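Local coordinates for protein putative cathepsin d (Ixodes ricinus, PDB 5N7Q) that probably acts as an aspartic endopeptidase of the pepsin-like A1 family, cleaving internal peptide bonds of proteins, and binds the inhibitor pepstatin A, at residues 22-27 with 42-47; 60-65 with 105-110. All coordinates share one frame; numbering follows the deposited sequence.

Contact 1: 22-27 with 42-47; sequences ISIGTP and LWLPSS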
ATOM      1  N   ILE A  22      -0.249 -11.270 -11.544  1.00  8.69           N
ATOM      2  CA  ILE A  22      -1.583 -11.276 -12.153  1.00  9.32           C
ATOM      3  C   ILE A  22      -1.393 -11.673 -13.597  1.00  9.61           C
ATOM      4  O   ILE A  22      -0.287 -11.643 -14.096  1.00 10.62           O
ATOM      5  CB  ILE A  22      -2.352  -9.924 -12.058  1.00  9.74           C
ATOM      6  CG1 ILE A  22      -1.695  -8.797 -12.877  1.00  9.92           C
ATOM      7  CG2 ILE A  22      -2.529  -9.510 -10.594  1.00  9.69           C
ATOM      8  CD1 ILE A  22      -2.523  -7.519 -12.999  1.00 10.44           C
ATOM      9  N   SER A  23      -2.492 -12.020 -14.243  1.00  9.80           N
ATOM     10  CA  SER A  23      -2.470 -12.097 -15.706  1.00 10.89           C
ATOM     11  C   SER A  23      -3.597 -11.327 -16.303  1.00 11.14           C
ATOM     12  O   SER A  23      -4.632 -11.081 -15.657  1.00 11.07           O
ATOM     13  CB  SER A  23      -2.481 -13.546 -16.211  1.00 11.28           C
ATOM     14  OG  SER A  23      -3.743 -14.171 -16.098  1.00 11.73           O
ATOM     15  N   ILE A  24      -3.376 -10.928 -17.563  1.00 11.06           N
ATOM     16  CA  ILE A  24      -4.360 -10.214 -18.356  1.00 11.39           C
ATOM     17  C   ILE A  24      -4.495 -10.948 -19.685  1.00 11.14           C
ATOM     18  O   ILE A  24      -3.501 -11.331 -20.284  1.00 11.03           O
ATOM     19  CB  ILE A  24      -3.926  -8.760 -18.635  1.00 11.55           C
ATOM     20  CG1 ILE A  24      -3.562  -7.997 -17.341  1.00 11.48           C
ATOM     21  CG2 ILE A  24      -4.976  -8.019 -19.455  1.00 11.21           C
ATOM     22  CD1 ILE A  24      -4.695  -7.620 -16.406  1.00 11.92           C
ATOM     23  N   GLY A  25      -5.725 -11.097 -20.163  1.00 10.73           N
ATOM     24  CA  GLY A  25      -5.956 -11.457 -21.578  1.00 11.89           C
ATOM     25  C   GLY A  25      -6.034 -12.942 -21.794  1.00 11.40           C
ATOM     26  O   GLY A  25      -5.873 -13.752 -20.873  1.00 12.02           O
ATOM     27  N   THR A  26      -6.306 -13.289 -23.050  1.00 11.97           N
ATOM     28  CA  THR A  26      -6.556 -14.672 -23.465  1.00 13.03           C
ATOM     29  C   THR A  26      -5.744 -14.925 -24.747  1.00 12.50           C
ATOM     30  O   THR A  26      -6.033 -14.319 -25.756  1.00 12.65           O
ATOM     31  CB  THR A  26      -8.050 -14.902 -23.747  1.00 13.16           C
ATOM     32  OG1 THR A  26      -8.816 -14.441 -22.611  1.00 12.94           O
ATOM     33  CG2 THR A  26      -8.331 -16.349 -23.991  1.00 14.06           C
ATOM     34  N   PRO A  27      -4.714 -15.764 -24.713  1.00 13.27           N
ATOM     35  CA  PRO A  27      -4.240 -16.466 -23.522  1.00 13.47           C
ATOM     36  C   PRO A  27      -3.591 -15.510 -22.510  1.00 12.86           C
ATOM     37  O   PRO A  27      -3.339 -14.356 -22.843  1.00 12.10           O
ATOM     38  CB  PRO A  27      -3.188 -17.433 -24.087  1.00 14.91           C
ATOM     39  CG  PRO A  27      -2.724 -16.796 -25.339  1.00 14.51           C
ATOM     40  CD  PRO A  27      -3.905 -16.080 -25.907  1.00 14.45           C
ATOM     41  N   LEU A  42      -6.037   0.089 -12.096  1.00  8.07           N
ATOM     42  CA  LEU A  42      -5.088  -0.911 -12.577  1.00  8.08           C
ATOM     43  C   LEU A  42      -4.392  -0.364 -13.816  1.00  8.04           C
ATOM     44  O   LEU A  42      -5.048   0.126 -14.740  1.00  8.18           O
ATOM     45  CB  LEU A  42      -5.811  -2.199 -12.953  1.00  8.30           C
ATOM     46  CG  LEU A  42      -4.999  -3.320 -13.613  1.00  8.65           C
ATOM     47  CD1 LEU A  42      -3.828  -3.842 -12.810  1.00  9.05           C
ATOM     48  CD2 LEU A  42      -5.986  -4.416 -13.939  1.00  8.97           C
ATOM     49  N   TRP A  43      -3.064  -0.461 -13.859  1.00  7.82           N
ATOM     50  CA  TRP A  43      -2.348  -0.148 -15.113  1.00  8.65           C
ATOM     51  C   TRP A  43      -1.104  -1.002 -15.260  1.00  8.29           C
ATOM     52  O   TRP A  43      -0.553  -1.498 -14.284  1.00  8.59           O
ATOM     53  CB  TRP A  43      -2.002   1.340 -15.243  1.00  8.24           C
ATOM     54  CG  TRP A  43      -1.057   1.867 -14.202  1.00  8.72           C
ATOM     55  CD1 TRP A  43      -1.404   2.485 -13.007  1.00  8.98           C
ATOM     56  CD2 TRP A  43       0.362   1.793 -14.210  1.00  9.06           C
ATOM     57  NE1 TRP A  43      -0.282   2.796 -12.303  1.00  9.22           N
ATOM     58  CE2 TRP A  43       0.818   2.347 -12.991  1.00  9.16           C
ATOM     59  CE3 TRP A  43       1.301   1.255 -15.099  1.00  9.00           C
ATOM     60  CZ2 TRP A  43       2.177   2.460 -12.682  1.00  9.59           C
ATOM     61  CZ3 TRP A  43       2.660   1.365 -14.784  1.00  9.34           C
ATOM     62  CH2 TRP A  43       3.067   1.946 -13.577  1.00  9.88           C
ATOM     63  N   LEU A  44      -0.706  -1.175 -16.515  1.00  8.55           N
ATOM     64  CA  LEU A  44       0.452  -1.976 -16.937  1.00  9.13           C
ATOM     65  C   LEU A  44       1.132  -1.273 -18.097  1.00  9.29           C
ATOM     66  O   LEU A  44       0.482  -0.493 -18.815  1.00  9.25           O
ATOM     67  CB  LEU A  44       0.013  -3.373 -17.372  1.00  9.56           C
ATOM     68  CG  LEU A  44      -0.564  -4.264 -16.265  1.00 10.73           C
ATOM     69  CD1 LEU A  44      -1.267  -5.443 -16.871  1.00 11.65           C
ATOM     70  CD2 LEU A  44       0.504  -4.647 -15.243  1.00 10.50           C
ATOM     71  N   PRO A  45       2.436  -1.553 -18.319  1.00  9.65           N
ATOM     72  CA  PRO A  45       3.097  -0.963 -19.498  1.00  9.33           C
ATOM     73  C   PRO A  45       2.502  -1.497 -20.801  1.00  9.86           C
ATOM     74  O   PRO A  45       2.213  -2.669 -20.898  1.00 10.12           O
ATOM     75  CB  PRO A  45       4.556  -1.446 -19.351  1.00  9.55           C
ATOM     76  CG  PRO A  45       4.679  -1.895 -17.905  1.00  9.82           C
ATOM     77  CD  PRO A  45       3.335  -2.468 -17.606  1.00  9.69           C
ATOM     78  N   SER A  46       2.328  -0.627 -21.791  1.00  9.54           N
ATOM     79  CA  SER A  46       1.747  -1.025 -23.090  1.00  9.95           C
ATOM     80  C   SER A  46       2.799  -1.584 -24.056  1.00  9.92           C
ATOM     81  O   SER A  46       3.898  -1.060 -24.117  1.00 10.10           O
ATOM     82  CB  SER A  46       1.156   0.207 -23.747  1.00 10.31           C
ATOM     83  OG  SER A  46       0.447  -0.130 -24.905  1.00 10.72           O
ATOM     84  N   SER A  47       2.432  -2.553 -24.883  1.00 10.05           N
ATOM     85  CA  SER A  47       3.274  -2.948 -26.021  1.00 10.78           C
ATOM     86  C   SER A  47       3.429  -1.817 -27.048  1.00 11.50           C
ATOM     87  O   SER A  47       4.333  -1.875 -27.868  1.00 12.62           O
ATOM     88  CB  SER A  47       2.711  -4.154 -26.733  1.00 10.96           C
ATOM     89  OG  SER A  47       1.412  -3.929 -27.224  1.00 11.85           O
TER

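Contact 2: 60-65 with 105-110; sequences YDSSKS and LGEALV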
ATOM      1  N   TYR A  60       1.749  -5.306 -21.958  1.00  9.46           N
ATOM      2  CA  TYR A  60       0.451  -5.848 -22.385  1.00  9.25           C
ATOM      3  C   TYR A  60       0.296  -5.603 -23.879  1.00  9.23           C
ATOM      4  O   TYR A  60       0.405  -4.444 -24.315  1.00  9.75           O
ATOM      5  CB  TYR A  60      -0.653  -5.149 -21.633  1.00  9.16           C
ATOM      6  CG  TYR A  60      -2.035  -5.489 -22.175  1.00  9.27           C
ATOM      7  CD1 TYR A  60      -2.541  -6.761 -22.083  1.00  9.50           C
ATOM      8  CD2 TYR A  60      -2.815  -4.532 -22.798  1.00  9.07           C
ATOM      9  CE1 TYR A  60      -3.795  -7.084 -22.592  1.00  9.57           C
ATOM     10  CE2 TYR A  60      -4.078  -4.820 -23.265  1.00  9.16           C
ATOM     11  CZ  TYR A  60      -4.573  -6.097 -23.176  1.00  9.01           C
ATOM     12  OH  TYR A  60      -5.831  -6.379 -23.679  1.00 10.44           O
ATOM     13  N   ASP A  61       0.038  -6.688 -24.636  1.00  9.71           N
ATOM     14  CA  ASP A  61      -0.194  -6.587 -26.082  1.00  9.96           C
ATOM     15  C   ASP A  61      -1.647  -6.985 -26.381  1.00  9.72           C
ATOM     16  O   ASP A  61      -1.976  -8.139 -26.471  1.00 10.76           O
ATOM     17  CB  ASP A  61       0.774  -7.465 -26.857  1.00 11.15           C
ATOM     18  CG  ASP A  61       0.678  -7.242 -28.354  1.00 12.55           C
ATOM     19  OD1 ASP A  61      -0.303  -6.628 -28.819  1.00 13.10           O
ATOM     20  OD2 ASP A  61       1.590  -7.697 -29.081  1.00 14.39           O
ATOM     21  N   SER A  62      -2.501  -5.988 -26.536  1.00  9.23           N
ATOM     22  CA  SER A  62      -3.908  -6.220 -26.846  1.00  9.66           C
ATOM     23  C   SER A  62      -4.135  -7.088 -28.082  1.00 10.40           C
ATOM     24  O   SER A  62      -5.114  -7.822 -28.146  1.00 10.87           O
ATOM     25  CB  SER A  62      -4.605  -4.874 -27.031  1.00  9.82           C
ATOM     26  OG  SER A  62      -4.014  -4.135 -28.079  1.00 10.39           O
ATOM     27  N   SER A  63      -3.220  -6.982 -29.046  1.00 11.56           N
ATOM     28  CA  SER A  63      -3.405  -7.649 -30.324  1.00 12.81           C
ATOM     29  C   SER A  63      -3.258  -9.152 -30.247  1.00 13.71           C
ATOM     30  O   SER A  63      -3.649  -9.840 -31.184  1.00 15.25           O
ATOM     31  CB  SER A  63      -2.429  -7.081 -31.375  1.00 12.56           C
ATOM     32  OG  SER A  63      -1.108  -7.588 -31.225  1.00 13.25           O
ATOM     33  N   LYS A  64      -2.737  -9.663 -29.135  1.00 13.33           N
ATOM     34  CA  LYS A  64      -2.559 -11.097 -28.909  1.00 14.16           C
ATOM     35  C   LYS A  64      -3.635 -11.656 -27.993  1.00 12.56           C
ATOM     36  O   LYS A  64      -3.601 -12.829 -27.672  1.00 12.27           O
ATOM     37  CB  LYS A  64      -1.181 -11.357 -28.292  1.00 15.44           C
ATOM     38  CG  LYS A  64      -0.005 -10.781 -29.069  1.00 17.92           C
ATOM     39  CD  LYS A  64       0.086 -11.321 -30.485  1.00 21.20           C
ATOM     40  CE  LYS A  64       1.368 -10.830 -31.166  1.00 23.08           C
ATOM     41  NZ  LYS A  64       1.440 -11.258 -32.593  1.00 25.82           N
ATOM     42  N   SER A  65      -4.568 -10.810 -27.547  1.00 11.95           N
ATOM     43  CA  SER A  65      -5.646 -11.236 -26.668  1.00 12.47           C
ATOM     44  C   SER A  65      -7.006 -11.255 -27.369  1.00 12.68           C
ATOM     45  O   SER A  65      -7.495 -10.222 -27.808  1.00 12.93           O
ATOM     46  CB  SER A  65      -5.736 -10.317 -25.435  1.00 11.80           C
ATOM     47  OG  SER A  65      -6.836 -10.722 -24.648  1.00 11.63           O
ATOM     48  N   LEU A 105      -8.255  -1.517 -17.680  1.00  9.75           N
ATOM     49  CA  LEU A 105      -6.876  -1.269 -17.281  1.00 10.18           C
ATOM     50  C   LEU A 105      -6.306  -0.128 -18.091  1.00 10.04           C
ATOM     51  O   LEU A 105      -6.683   0.104 -19.261  1.00 10.81           O
ATOM     52  CB  LEU A 105      -5.986  -2.511 -17.457  1.00 11.53           C
ATOM     53  CG  LEU A 105      -5.692  -3.037 -18.878  1.00 12.76           C
ATOM     54  CD1 LEU A 105      -4.330  -3.691 -19.024  1.00 14.26           C
ATOM     55  CD2 LEU A 105      -6.756  -4.013 -19.352  1.00 13.32           C
ATOM     56  N   GLY A 106      -5.345   0.558 -17.495  1.00  8.79           N
ATOM     57  CA  GLY A 106      -4.571   1.561 -18.213  1.00  9.13           C
ATOM     58  C   GLY A 106      -3.389   0.928 -18.932  1.00  9.55           C
ATOM     59  O   GLY A 106      -2.641   0.145 -18.339  1.00 10.57           O
ATOM     60  N   GLU A 107      -3.232   1.256 -20.216  1.00  9.44           N
ATOM     61  CA  GLU A 107      -2.032   0.907 -20.963  1.00  9.24           C
ATOM     62  C   GLU A 107      -1.116   2.101 -20.871  1.00  9.11           C
ATOM     63  O   GLU A 107      -1.350   3.150 -21.497  1.00  9.20           O
ATOM     64  CB  GLU A 107      -2.355   0.612 -22.423  1.00  9.00           C
ATOM     65  CG  GLU A 107      -3.288  -0.556 -22.654  1.00  9.27           C
ATOM     66  CD  GLU A 107      -3.099  -1.190 -24.029  1.00  9.35           C
ATOM     67  OE1 GLU A 107      -1.941  -1.318 -24.476  1.00 10.41           O
ATOM     68  OE2 GLU A 107      -4.110  -1.612 -24.632  1.00  9.65           O
ATOM     69  N   ALA A 108      -0.049   1.958 -20.102  1.00  9.24           N
ATOM     70  CA  ALA A 108       0.871   3.064 -19.824  1.00  9.64           C
ATOM     71  C   ALA A 108       1.830   3.314 -20.984  1.00 10.01           C
ATOM     72  O   ALA A 108       2.445   2.383 -21.496  1.00  9.19           O
ATOM     73  CB  ALA A 108       1.634   2.756 -18.553  1.00 10.13           C
ATOM     74  N   LEU A 109       1.897   4.575 -21.403  1.00 10.25           N
ATOM     75  CA  LEU A 109       2.863   5.059 -22.394  1.00 11.19           C
ATOM     76  C   LEU A 109       3.961   5.920 -21.805  1.00 11.77           C
ATOM     77  O   LEU A 109       5.082   5.893 -22.327  1.00 12.37           O
ATOM     78  CB  LEU A 109       2.143   5.839 -23.504  1.00 11.21           C
ATOM     79  CG  LEU A 109       1.027   5.111 -24.236  1.00 11.56           C
ATOM     80  CD1 LEU A 109       0.372   6.041 -25.256  1.00 11.89           C
ATOM     81  CD2 LEU A 109       1.551   3.871 -24.934  1.00 12.13           C
ATOM     82  N   VAL A 110       3.643   6.707 -20.774  1.00 11.61           N
ATOM     83  CA  VAL A 110       4.623   7.596 -20.154  1.00 12.26           C
ATOM     84  C   VAL A 110       4.563   7.383 -18.647  1.00 12.60           C
ATOM     85  O   VAL A 110       3.506   7.478 -18.041  1.00 13.32           O
ATOM     86  CB  VAL A 110       4.376   9.072 -20.547  1.00 12.95           C
ATOM     87  CG1 VAL A 110       5.364  10.013 -19.864  1.00 13.82           C
ATOM     88  CG2 VAL A 110       4.504   9.234 -22.060  1.00 12.93           C
TER
HETATM   89  O   HOH W   1      -1.441  -3.325 -26.315  1.00  9.71           O
HETATM   90  O   HOH W   2      -4.017  -1.437 -27.385  1.00 10.32           O

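Contact 1: 22-27 with 42-47
No flat group enters the contact where Ile22 and Ile24 meet Leu42 and Leu44. The indole of Trp43 lies on the other side of its strand, touching Val84 and Ala108, and its NE1 is hydrogen-bonded to the hydroxyl of Tyr79, the tyrosine at the tip of the flap in this family. What remains is purely apolar, four buried aliphatic side chains. Ile24 and Leu44 meet end-on, and the gap is tight: Ile24 CG1 stands 3.5 Å from Leu44 CD1. Leu42 and Ile22 instead run alongside each other, pointing opposite ways, and touch at their CD1 methyls, 3.9 Å apart. Leu42 spreads its two branches over both isoleucines. With its CG anti to the backbone N (chi1 174°), CD1 goes to Ile22 while CD2 lies 4.2 Å from Ile24 CD1. A chi2 of -71° bends Ile24 CD1 to where it touches Leu42 CD2 and also lies near Leu44 CD1. The axes of strand segments 22-24 and 42-45 pass 10.4 Å apart at their closest, at 77°, so this is near-orthogonal packing of strands through side chains, in the hydrophobic core of the N-terminal lobe. Strand 29-36 lines the same core, Val33 touching both Ile22 and Leu44 and Phe31 touching Leu44; Cys93 of strand 82-95 covers Ile24, and Leu105 of strand 103-112 lies against Leu42.

Contact 2: 60-65 with 105-110
Tyr60 and Glu107 form the tight part of this contact: the CD2-CE2 edge of the ring is set against the broad side of the carboxylate, the two planes 81° apart. Glu107 CD lies in the ring plane, 3.6 Å from Tyr60 CD2, and Glu107 OE2 is 3.5 Å from Tyr60 CE2. A negative charge placed at a ring edge would probably be favourable, since the ring hydrogens carry partial positive charge. Glu107 gets there by running extended beyond CG (chi2 -155°). Over one ring face sits Leu105 CD1, 4.1 Å above the plane and toward the rim; the opposite face has Ser62 N near its rim. The hydroxyl of Tyr60 is hydrogen-bonded to Asp91.

The other side is looser and bridged by water. One water donates to Tyr60 O and, at 2.8 Å, to Glu107 OE1, and accepts from Ser62 N; a second links Ser62 OG to Glu107 OE2. Ser46 and Ser89 also bond the carboxylate, consistent with an ionised group. Farther out the loop holds itself: Asp61 OD1 accepts from Ser63 N, making an Asx turn, and from Ser63 OG on the same carboxylate face. This opens the 3-10 segment 62-64, whose Ser63 and Lys64 are exposed. The loop before strand 69-79 is thus laid over strand 103-112, which runs parallel to strand 42-45 on one flank and antiparallel to strand 82-95 on the other.

Overall arrangement
From the N terminus, contact 1 comes first: the chain leaves strand 17-24, passes through strand 29-36 with the predicted catalytic Asp36, and returns along 42-47, closing a short loop. Contact 2 opens later and closes a longer one, which contains the hairpin of strands 69-79 and 82-95. The two follow in series, neither nesting nor crossing, yet their centres lie just 6 Å apart. Strands 42-45 and 103-112 are neighbours in a sheet, joined by a probable hydrogen bond of 2.8 Å between Leu42 O and Gly106 N. Elsewhere Gly25 packs on Ser65 and Ser47 on Asp61, so the turn after strand 17-24 and the end of 42-47 both lie against loop 60-65.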